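Local coordinates for N-acetylglucosamine-6-phosphate deacetylase (Thermotoga maritima, PDB 1O12), which probably removes the acetyl group from N-acetylglucosamine-6-phosphate as a metal-dependent hydrolase of carbohydrate metabolism, at residues D59-G64 against V265-S270; T88-T93 against T119-V124; M13-V18 against I48-L53. One frame throughout, in Å; residues are numbered along the deposited sequence.

Contact 1: D59-G64 against V265-S270; sequences DPHIHG and VTDSIS
His61 and His63 are the two histidines of the His-x-His motif of the amidohydrolase TIM barrel, and here both come up against Asp267, the predicted proton donor/acceptor of the active site. The segments continue strands 52-59 and 262-265, so the C-terminal ends of the first and last barrel strands meet here, at the family's active site. His63 CG is anti to the carbonyl carbon (chi1 -54°), and the ring lies beside Asp267; His63 NE2 donates to Asp267 OD1 at 2.9 Å. The oxygen sits in the ring plane, while NE2 meets it on the anti side, out of the carboxylate plane. His61 meets the same carboxylate differently: Asp267 CG stands over one ring face, offset toward the rim, and His61 NE2, 3.2 Å from Asp267 OD1, is badly angled for a bond. That ring's polar partners lie outside the segments, Glu237 for ND1 and the iron ligand Glu127 for NE2, making His61 a second-shell neighbour of the metal site.

Backbone hydrogen bonds run alongside. Asp267 N donates to His61 O at 2.7 Å, and Ser268 O takes both His63 N and Gly64 N, the latter from above the carbonyl plane. Asp59 OD1 accepts from His61 N at 3.1 Å, closing an Asx turn, and from Thr266 N at 3.3 Å, the donors coming from opposite faces of the carboxylate. Beside the turn, Val265 CG2 packs on His61 CB (3.4 Å) and on Pro60 CG. At the far end Ser268 OG donates to Gly64 O at 3.0 Å, in the carbonyl plane.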
loop_
_atom_site.group_PDB
_atom_site.type_symbol
_atom_site.label_atom_id
_atom_site.label_comp_id
_atom_site.label_asym_id
_atom_site.label_seq_id
_atom_site.Cartn_x
_atom_site.Cartn_y
_atom_site.Cartn_z
ATOM N N ASP A 59 2.759 -21.932 13.386
ATOM C CA ASP A 59 3.953 -21.201 12.969
ATOM C C ASP A 59 4.562 -21.955 11.796
ATOM O O ASP A 59 5.233 -22.960 11.977
ATOM C CB ASP A 59 4.984 -21.092 14.102
ATOM C CG ASP A 59 6.044 -20.029 13.814
ATOM O OD1 ASP A 59 6.107 -19.592 12.651
ATOM O OD2 ASP A 59 6.811 -19.633 14.721
ATOM N N PRO A 60 4.352 -21.446 10.569
ATOM C CA PRO A 60 4.881 -22.101 9.374
ATOM C C PRO A 60 6.292 -21.690 9.044
ATOM O O PRO A 60 6.853 -22.142 8.044
ATOM C CB PRO A 60 3.895 -21.662 8.301
ATOM C CG PRO A 60 3.627 -20.213 8.698
ATOM C CD PRO A 60 3.482 -20.298 10.208
ATOM N N HIS A 61 6.872 -20.843 9.888
ATOM C CA HIS A 61 8.212 -20.342 9.625
ATOM C C HIS A 61 9.014 -20.104 10.893
ATOM O O HIS A 61 8.974 -19.009 11.450
ATOM C CB HIS A 61 8.116 -19.033 8.830
ATOM C CG HIS A 61 9.393 -18.632 8.173
ATOM N ND1 HIS A 61 9.454 -17.676 7.183
ATOM C CD2 HIS A 61 10.666 -19.057 8.360
ATOM C CE1 HIS A 61 10.705 -17.528 6.786
ATOM N NE2 HIS A 61 11.460 -18.355 7.483
ATOM N N ILE A 62 9.735 -21.130 11.346
ATOM C CA ILE A 62 10.588 -21.036 12.533
ATOM C C ILE A 62 11.782 -21.989 12.351
ATOM O O ILE A 62 11.593 -23.175 12.089
ATOM C CB ILE A 62 9.809 -21.398 13.850
ATOM C CG1 ILE A 62 10.786 -21.541 15.026
ATOM C CG2 ILE A 62 9.008 -22.661 13.676
ATOM C CD1 ILE A 62 10.097 -21.794 16.371
ATOM N N HIS A 63 12.996 -21.464 12.515
ATOM C CA HIS A 63 14.235 -22.234 12.356
ATOM C C HIS A 63 14.624 -23.042 13.595
ATOM O O HIS A 63 15.011 -24.199 13.507
ATOM C CB HIS A 63 15.383 -21.268 12.006
ATOM C CG HIS A 63 15.092 -20.405 10.824
ATOM N ND1 HIS A 63 15.222 -20.856 9.531
ATOM C CD2 HIS A 63 14.558 -19.161 10.734
ATOM C CE1 HIS A 63 14.779 -19.933 8.695
ATOM N NE2 HIS A 63 14.367 -18.895 9.400
ATOM N N GLY A 64 14.522 -22.396 14.752
ATOM C CA GLY A 64 14.893 -23.014 16.001
ATOM C C GLY A 64 14.446 -22.079 17.095
ATOM O O GLY A 64 13.898 -21.006 16.807
ATOM N N VAL A 265 4.070 -15.129 11.763
ATOM C CA VAL A 265 5.188 -16.050 11.660
ATOM C C VAL A 265 6.231 -15.609 12.705
ATOM O O VAL A 265 6.247 -14.454 13.139
ATOM C CB VAL A 265 5.746 -15.958 10.192
ATOM C CG1 VAL A 265 7.205 -15.760 10.184
ATOM C CG2 VAL A 265 5.319 -17.178 9.378
ATOM N N THR A 266 7.119 -16.504 13.095
ATOM C CA THR A 266 8.110 -16.149 14.081
ATOM C C THR A 266 9.499 -15.901 13.467
ATOM O O THR A 266 10.150 -14.909 13.807
ATOM C CB THR A 266 8.140 -17.259 15.179
ATOM O OG1 THR A 266 8.190 -16.657 16.476
ATOM C CG2 THR A 266 9.290 -18.210 14.983
ATOM N N ASP A 267 9.929 -16.766 12.540
ATOM C CA ASP A 267 11.242 -16.666 11.889
ATOM C C ASP A 267 12.292 -16.685 12.994
ATOM O O ASP A 267 13.383 -16.137 12.871
ATOM C CB ASP A 267 11.348 -15.375 11.053
ATOM C CG ASP A 267 12.610 -15.339 10.127
ATOM O OD1 ASP A 267 12.934 -16.337 9.425
ATOM O OD2 ASP A 267 13.272 -14.275 10.080
ATOM N N SER A 268 11.923 -17.327 14.085
ATOM C CA SER A 268 12.761 -17.466 15.251
ATOM C C SER A 268 13.975 -18.369 14.988
ATOM O O SER A 268 13.936 -19.278 14.148
ATOM C CB SER A 268 11.901 -18.054 16.373
ATOM O OG SER A 268 12.629 -18.432 17.516
ATOM N N ILE A 269 15.065 -18.105 15.692
ATOM C CA ILE A 269 16.239 -18.957 15.557
ATOM C C ILE A 269 16.550 -19.567 16.931
ATOM O O ILE A 269 15.929 -19.191 17.925
ATOM C CB ILE A 269 17.455 -18.178 15.028
ATOM C CG1 ILE A 269 17.818 -17.040 15.981
ATOM C CG2 ILE A 269 17.151 -17.673 13.630
ATOM C CD1 ILE A 269 18.985 -16.187 15.491
ATOM N N SER A 270 17.476 -20.521 16.970
ATOM C CA SER A 270 17.886 -21.184 18.211
ATOM C C SER A 270 18.177 -20.215 19.364
ATOM O O SER A 270 17.876 -20.505 20.516
ATOM C CB SER A 270 19.132 -22.031 17.952
ATOM O OG SER A 270 20.177 -21.227 17.415
#

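Contact 2: T88-T93 against T119-V124; sequences TTFLAT and TSLLGV
Phe90 and Leu121 pair across two neighbouring parallel strands of the TIM barrel, the strands of the beta-alpha-beta unit in which helix 99-115 links 87-93 to 121-127. The short strand axes run 4.7 Å apart at 18° to one another.

Three backbone hydrogen bonds join them. Phe90 straddles Leu121, its N donating to Ser120 O at 2.8 Å and its O accepting from Leu122 N at 2.9 Å. The next bond, Ala92 N to Gly123 O, is longer and more bent at 3.2 Å, and the pairing has moved on by one extra residue, with Ala92 beside Val124. Gly123 fits this irregular step: at its backbone angles a CB would be jammed against the carbonyl oxygen of Leu122. Thr89 CA also makes a C-H...O contact with Ser120 O, at 3.1 Å.

Apolar packing is led by Leu121 CD1, which makes a CH-pi contact over the Phe90 ring, 4.3 Å from its centroid and 23° off the normal, and touches Ala92 CB as well; helices 75-83 and 99-115 cover this face of the sheet. Leu91, on the other face, lies alongside Leu122, with Leu91 CD1 3.5 Å from Leu122 CB.

Polar side chains gather at the entry to the second strand. Thr119 OG1 accepts from Leu121 N in an ST turn and also pairs with Glu79. Ser120 OG, placed between its backbone N and the carbonyl carbon (chi1 50°), has a weak hydrogen bond with Tyr83 OH and lies in the plane of the Phe90 ring, 3.5 Å from CE2 at the edge.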
loop_
_atom_site.group_PDB
_atom_site.type_symbol
_atom_site.label_atom_id
_atom_site.label_comp_id
_atom_site.label_asym_id
_atom_site.label_seq_id
_atom_site.Cartn_x
_atom_site.Cartn_y
_atom_site.Cartn_z
ATOM N N THR A 88 0.379 -25.271 18.209
ATOM C CA THR A 88 0.043 -26.673 18.076
ATOM C C THR A 88 0.342 -27.278 16.684
ATOM O O THR A 88 0.055 -28.446 16.436
ATOM C CB THR A 88 -1.426 -26.892 18.426
ATOM O OG1 THR A 88 -2.235 -25.999 17.658
ATOM C CG2 THR A 88 -1.657 -26.647 19.897
ATOM N N THR A 89 0.872 -26.474 15.771
ATOM C CA THR A 89 1.251 -26.944 14.450
ATOM C C THR A 89 2.381 -26.037 13.995
ATOM O O THR A 89 2.266 -24.809 14.045
ATOM C CB THR A 89 0.133 -26.844 13.384
ATOM O OG1 THR A 89 -1.001 -27.619 13.775
ATOM C CG2 THR A 89 0.637 -27.393 12.047
ATOM N N PHE A 90 3.484 -26.638 13.577
ATOM C CA PHE A 90 4.601 -25.856 13.085
ATOM C C PHE A 90 5.358 -26.582 11.975
ATOM O O PHE A 90 5.179 -27.785 11.724
ATOM C CB PHE A 90 5.530 -25.453 14.229
ATOM C CG PHE A 90 6.491 -26.539 14.684
ATOM C CD1 PHE A 90 7.843 -26.504 14.294
ATOM C CD2 PHE A 90 6.085 -27.516 15.575
ATOM C CE1 PHE A 90 8.768 -27.432 14.812
ATOM C CE2 PHE A 90 6.984 -28.426 16.086
ATOM C CZ PHE A 90 8.334 -28.386 15.706
ATOM N N LEU A 91 6.174 -25.797 11.290
ATOM C CA LEU A 91 6.988 -26.252 10.185
ATOM C C LEU A 91 8.421 -25.853 10.519
ATOM O O LEU A 91 8.753 -24.656 10.580
ATOM C CB LEU A 91 6.516 -25.553 8.900
ATOM C CG LEU A 91 5.868 -26.275 7.715
ATOM C CD1 LEU A 91 4.982 -27.415 8.169
ATOM C CD2 LEU A 91 5.102 -25.235 6.880
ATOM N N ALA A 92 9.245 -26.869 10.772
ATOM C CA ALA A 92 10.667 -26.697 11.061
ATOM C C ALA A 92 11.223 -26.187 9.740
ATOM O O ALA A 92 11.169 -26.859 8.735
ATOM C CB ALA A 92 11.279 -28.034 11.435
ATOM N N THR A 93 11.749 -24.979 9.754
ATOM C CA THR A 93 12.231 -24.319 8.554
ATOM C C THR A 93 13.726 -24.383 8.387
ATOM O O THR A 93 14.479 -24.155 9.324
ATOM C CB THR A 93 11.766 -22.838 8.573
ATOM O OG1 THR A 93 10.394 -22.802 8.996
ATOM C CG2 THR A 93 11.889 -22.186 7.190
ATOM N N THR A 119 2.225 -35.381 17.088
ATOM C CA THR A 119 3.088 -34.192 17.135
ATOM C C THR A 119 2.546 -32.904 16.478
ATOM O O THR A 119 1.671 -32.921 15.598
ATOM C CB THR A 119 4.475 -34.462 16.460
ATOM O OG1 THR A 119 5.266 -33.279 16.554
ATOM C CG2 THR A 119 4.324 -34.806 14.972
ATOM N N SER A 120 3.112 -31.784 16.890
ATOM C CA SER A 120 2.717 -30.508 16.328
ATOM C C SER A 120 3.522 -30.260 15.043
ATOM O O SER A 120 3.251 -29.330 14.297
ATOM C CB SER A 120 2.917 -29.380 17.364
ATOM O OG SER A 120 4.214 -29.411 17.958
ATOM N N LEU A 121 4.491 -31.119 14.764
ATOM C CA LEU A 121 5.296 -30.964 13.559
ATOM C C LEU A 121 4.568 -31.439 12.295
ATOM O O LEU A 121 4.363 -32.627 12.082
ATOM C CB LEU A 121 6.601 -31.717 13.718
ATOM C CG LEU A 121 7.476 -31.793 12.471
ATOM C CD1 LEU A 121 8.187 -30.461 12.251
ATOM C CD2 LEU A 121 8.518 -32.906 12.646
ATOM N N LEU A 122 4.177 -30.497 11.455
ATOM C CA LEU A 122 3.475 -30.818 10.229
ATOM C C LEU A 122 4.481 -31.258 9.185
ATOM O O LEU A 122 4.192 -32.071 8.323
ATOM C CB LEU A 122 2.752 -29.592 9.708
ATOM C CG LEU A 122 1.463 -29.716 8.872
ATOM C CD1 LEU A 122 1.579 -28.837 7.644
ATOM C CD2 LEU A 122 1.158 -31.138 8.511
ATOM N N GLY A 123 5.672 -30.704 9.258
ATOM C CA GLY A 123 6.676 -31.060 8.285
ATOM C C GLY A 123 7.823 -30.074 8.234
ATOM O O GLY A 123 8.192 -29.442 9.243
ATOM N N VAL A 124 8.354 -29.909 7.030
ATOM C CA VAL A 124 9.487 -29.049 6.834
ATOM C C VAL A 124 9.249 -27.946 5.830
ATOM O O VAL A 124 8.677 -28.183 4.772
ATOM C CB VAL A 124 10.699 -29.892 6.397
ATOM C CG1 VAL A 124 11.853 -28.990 5.917
ATOM C CG2 VAL A 124 11.135 -30.757 7.573
#

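Contact 3: M13-V18 against I48-L53; sequences MIVEKV and IPRGVL
Arg50 swings its CG anti to the backbone N (chi1 -174°) and then bends at chi2 and chi3, which carries NE back to the Glu16 carbonyl. Lys17 sets off with CG anti to the carbonyl carbon (chi1 -55°) and is bent at chi3 and chi4; its chain crosses that of Arg50 at about a right angle, with Lys17 NZ 3.7 Å from Arg50 CB. The contact belongs to the small beta domain beside the barrel, where strand 14-16 meets the run leading into strand 52-59.

Lys17 and Val18 both face Gly30 in a G1 beta bulge, at the corner where the chain turns; Lys17 O accepts from Arg50 N at 2.7 Å. The bond from Arg50 NE to Glu16 O is weak, at 3.4 Å, although that oxygen lies in the guanidinium plane, at its edge. Val15 CG1 sits over one face of the same group, 4.2 Å from Arg50 NH2.

Deeper in, the contact is apolar. Val15 CG1 and Leu53 CD1 meet tip to tip at 4.2 Å, and Val18 CG2 lies against Leu53 CB; Leu355 of strand 353-356 touches both Val18 and Leu53.

The charges stay near the surface. Lys17 NZ stands 4.4 Å from Arg50 NE, and Glu16 OE2 is 5.6 Å from Arg50 NH2, too far for a salt bridge. The carboxylate may still partly offset the repulsion of the two cations, but the firm polar link between the segments is the backbone bond at Lys17 O.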
loop_
_atom_site.group_PDB
_atom_site.type_symbol
_atom_site.label_atom_id
_atom_site.label_comp_id
_atom_site.label_asym_id
_atom_site.label_seq_id
_atom_site.Cartn_x
_atom_site.Cartn_y
_atom_site.Cartn_z
HETATM N N MSE A 13 -11.802 -32.348 28.587
HETATM C CA MSE A 13 -13.060 -32.776 27.915
HETATM C C MSE A 13 -14.020 -31.601 27.787
HETATM O O MSE A 13 -14.815 -31.530 26.854
HETATM C CB MSE A 13 -13.736 -33.927 28.677
HETATM C CG MSE A 13 -14.832 -34.606 27.851
HETATM SE SE MSE A 13 -14.915 -36.604 27.865
HETATM C CE MSE A 13 -13.685 -37.093 26.425
ATOM N N ILE A 14 -13.948 -30.659 28.710
ATOM C CA ILE A 14 -14.828 -29.505 28.622
ATOM C C ILE A 14 -14.208 -28.200 29.151
ATOM O O ILE A 14 -13.659 -28.164 30.253
ATOM C CB ILE A 14 -16.163 -29.807 29.335
ATOM C CG1 ILE A 14 -17.093 -28.606 29.259
ATOM C CG2 ILE A 14 -15.916 -30.155 30.771
ATOM C CD1 ILE A 14 -18.566 -29.022 29.341
ATOM N N VAL A 15 -14.255 -27.136 28.348
ATOM C CA VAL A 15 -13.710 -25.843 28.783
ATOM C C VAL A 15 -14.922 -24.938 28.881
ATOM O O VAL A 15 -15.589 -24.705 27.881
ATOM C CB VAL A 15 -12.725 -25.259 27.752
ATOM C CG1 VAL A 15 -12.113 -23.981 28.281
ATOM C CG2 VAL A 15 -11.649 -26.272 27.432
ATOM N N GLU A 16 -15.213 -24.443 30.080
ATOM C CA GLU A 16 -16.392 -23.599 30.287
ATOM C C GLU A 16 -16.150 -22.138 30.623
ATOM O O GLU A 16 -15.059 -21.749 31.023
ATOM C CB GLU A 16 -17.309 -24.188 31.380
ATOM C CG GLU A 16 -16.647 -24.380 32.760
ATOM C CD GLU A 16 -17.644 -24.819 33.865
ATOM O OE1 GLU A 16 -18.561 -25.630 33.548
ATOM O OE2 GLU A 16 -17.498 -24.354 35.041
ATOM N N LYS A 17 -17.207 -21.350 30.444
ATOM C CA LYS A 17 -17.212 -19.935 30.740
ATOM C C LYS A 17 -16.000 -19.232 30.144
ATOM O O LYS A 17 -15.198 -18.621 30.866
ATOM C CB LYS A 17 -17.227 -19.723 32.262
ATOM C CG LYS A 17 -18.361 -20.422 33.016
ATOM C CD LYS A 17 -18.253 -20.177 34.529
ATOM C CE LYS A 17 -16.930 -20.697 35.132
ATOM N NZ LYS A 17 -15.697 -19.971 34.676
ATOM N N VAL A 18 -15.857 -19.312 28.829
ATOM C CA VAL A 18 -14.717 -18.667 28.201
ATOM C C VAL A 18 -15.102 -17.765 27.059
ATOM O O VAL A 18 -16.211 -17.840 26.530
ATOM C CB VAL A 18 -13.667 -19.711 27.664
ATOM C CG1 VAL A 18 -12.884 -20.263 28.804
ATOM C CG2 VAL A 18 -14.349 -20.836 26.868
ATOM N N ILE A 48 -20.096 -14.495 32.463
ATOM C CA ILE A 48 -18.846 -13.722 32.576
ATOM C C ILE A 48 -17.640 -14.631 32.347
ATOM O O ILE A 48 -17.400 -15.568 33.109
ATOM C CB ILE A 48 -18.712 -13.021 33.978
ATOM C CG1 ILE A 48 -19.271 -13.924 35.090
ATOM C CG2 ILE A 48 -19.431 -11.676 33.965
ATOM C CD1 ILE A 48 -19.392 -13.244 36.462
ATOM N N PRO A 49 -16.864 -14.355 31.288
ATOM C CA PRO A 49 -15.664 -15.081 30.848
ATOM C C PRO A 49 -14.515 -15.272 31.824
ATOM O O PRO A 49 -14.161 -14.375 32.581
ATOM C CB PRO A 49 -15.230 -14.310 29.614
ATOM C CG PRO A 49 -16.504 -13.756 29.096
ATOM C CD PRO A 49 -17.198 -13.284 30.338
ATOM N N ARG A 50 -13.928 -16.466 31.749
ATOM C CA ARG A 50 -12.814 -16.933 32.578
ATOM C C ARG A 50 -11.468 -16.563 31.933
ATOM O O ARG A 50 -10.488 -16.255 32.614
ATOM C CB ARG A 50 -12.927 -18.474 32.725
ATOM C CG ARG A 50 -11.922 -19.167 33.681
ATOM C CD ARG A 50 -11.206 -20.431 33.076
ATOM N NE ARG A 50 -12.091 -21.555 32.721
ATOM C CZ ARG A 50 -11.737 -22.842 32.794
ATOM N NH1 ARG A 50 -10.515 -23.182 33.215
ATOM N NH2 ARG A 50 -12.601 -23.796 32.447
ATOM N N GLY A 51 -11.433 -16.619 30.612
ATOM C CA GLY A 51 -10.233 -16.305 29.866
ATOM C C GLY A 51 -10.593 -16.369 28.389
ATOM O O GLY A 51 -11.785 -16.373 28.018
ATOM N N VAL A 52 -9.581 -16.406 27.534
ATOM C CA VAL A 52 -9.835 -16.471 26.100
ATOM C C VAL A 52 -9.441 -17.840 25.597
ATOM O O VAL A 52 -8.463 -18.413 26.059
ATOM C CB VAL A 52 -9.015 -15.389 25.322
ATOM C CG1 VAL A 52 -9.404 -15.395 23.850
ATOM C CG2 VAL A 52 -9.243 -14.022 25.932
ATOM N N LEU A 53 -10.219 -18.371 24.666
ATOM C CA LEU A 53 -9.921 -19.678 24.072
ATOM C C LEU A 53 -9.833 -19.434 22.572
ATOM O O LEU A 53 -10.774 -18.900 21.968
ATOM C CB LEU A 53 -11.033 -20.679 24.341
ATOM C CG LEU A 53 -10.647 -22.126 24.014
ATOM C CD1 LEU A 53 -9.740 -22.639 25.111
ATOM C CD2 LEU A 53 -11.887 -23.040 23.907
#

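Overall arrangement
From the N terminus, contact 3 closes first: 13-18 meets 48-53 after a loop made largely of strands, within the small beta domain. The second of these segments runs on through strand 52-59 into the barrel, where 59-64 opens contact 1. That loop stays open for some two hundred residues, until 265-270 returns and contact 1 closes the barrel by bringing the ends of its first and last strands together. Contact 2, a short strand-helix-strand closure that joins two adjacent barrel strands, falls wholly within it. Contacts 1 and 2 touch, with Ile62 O and Thr93 N probably hydrogen-bonded. Contact 3 lies apart, its centre about 29 Å from that of contact 1.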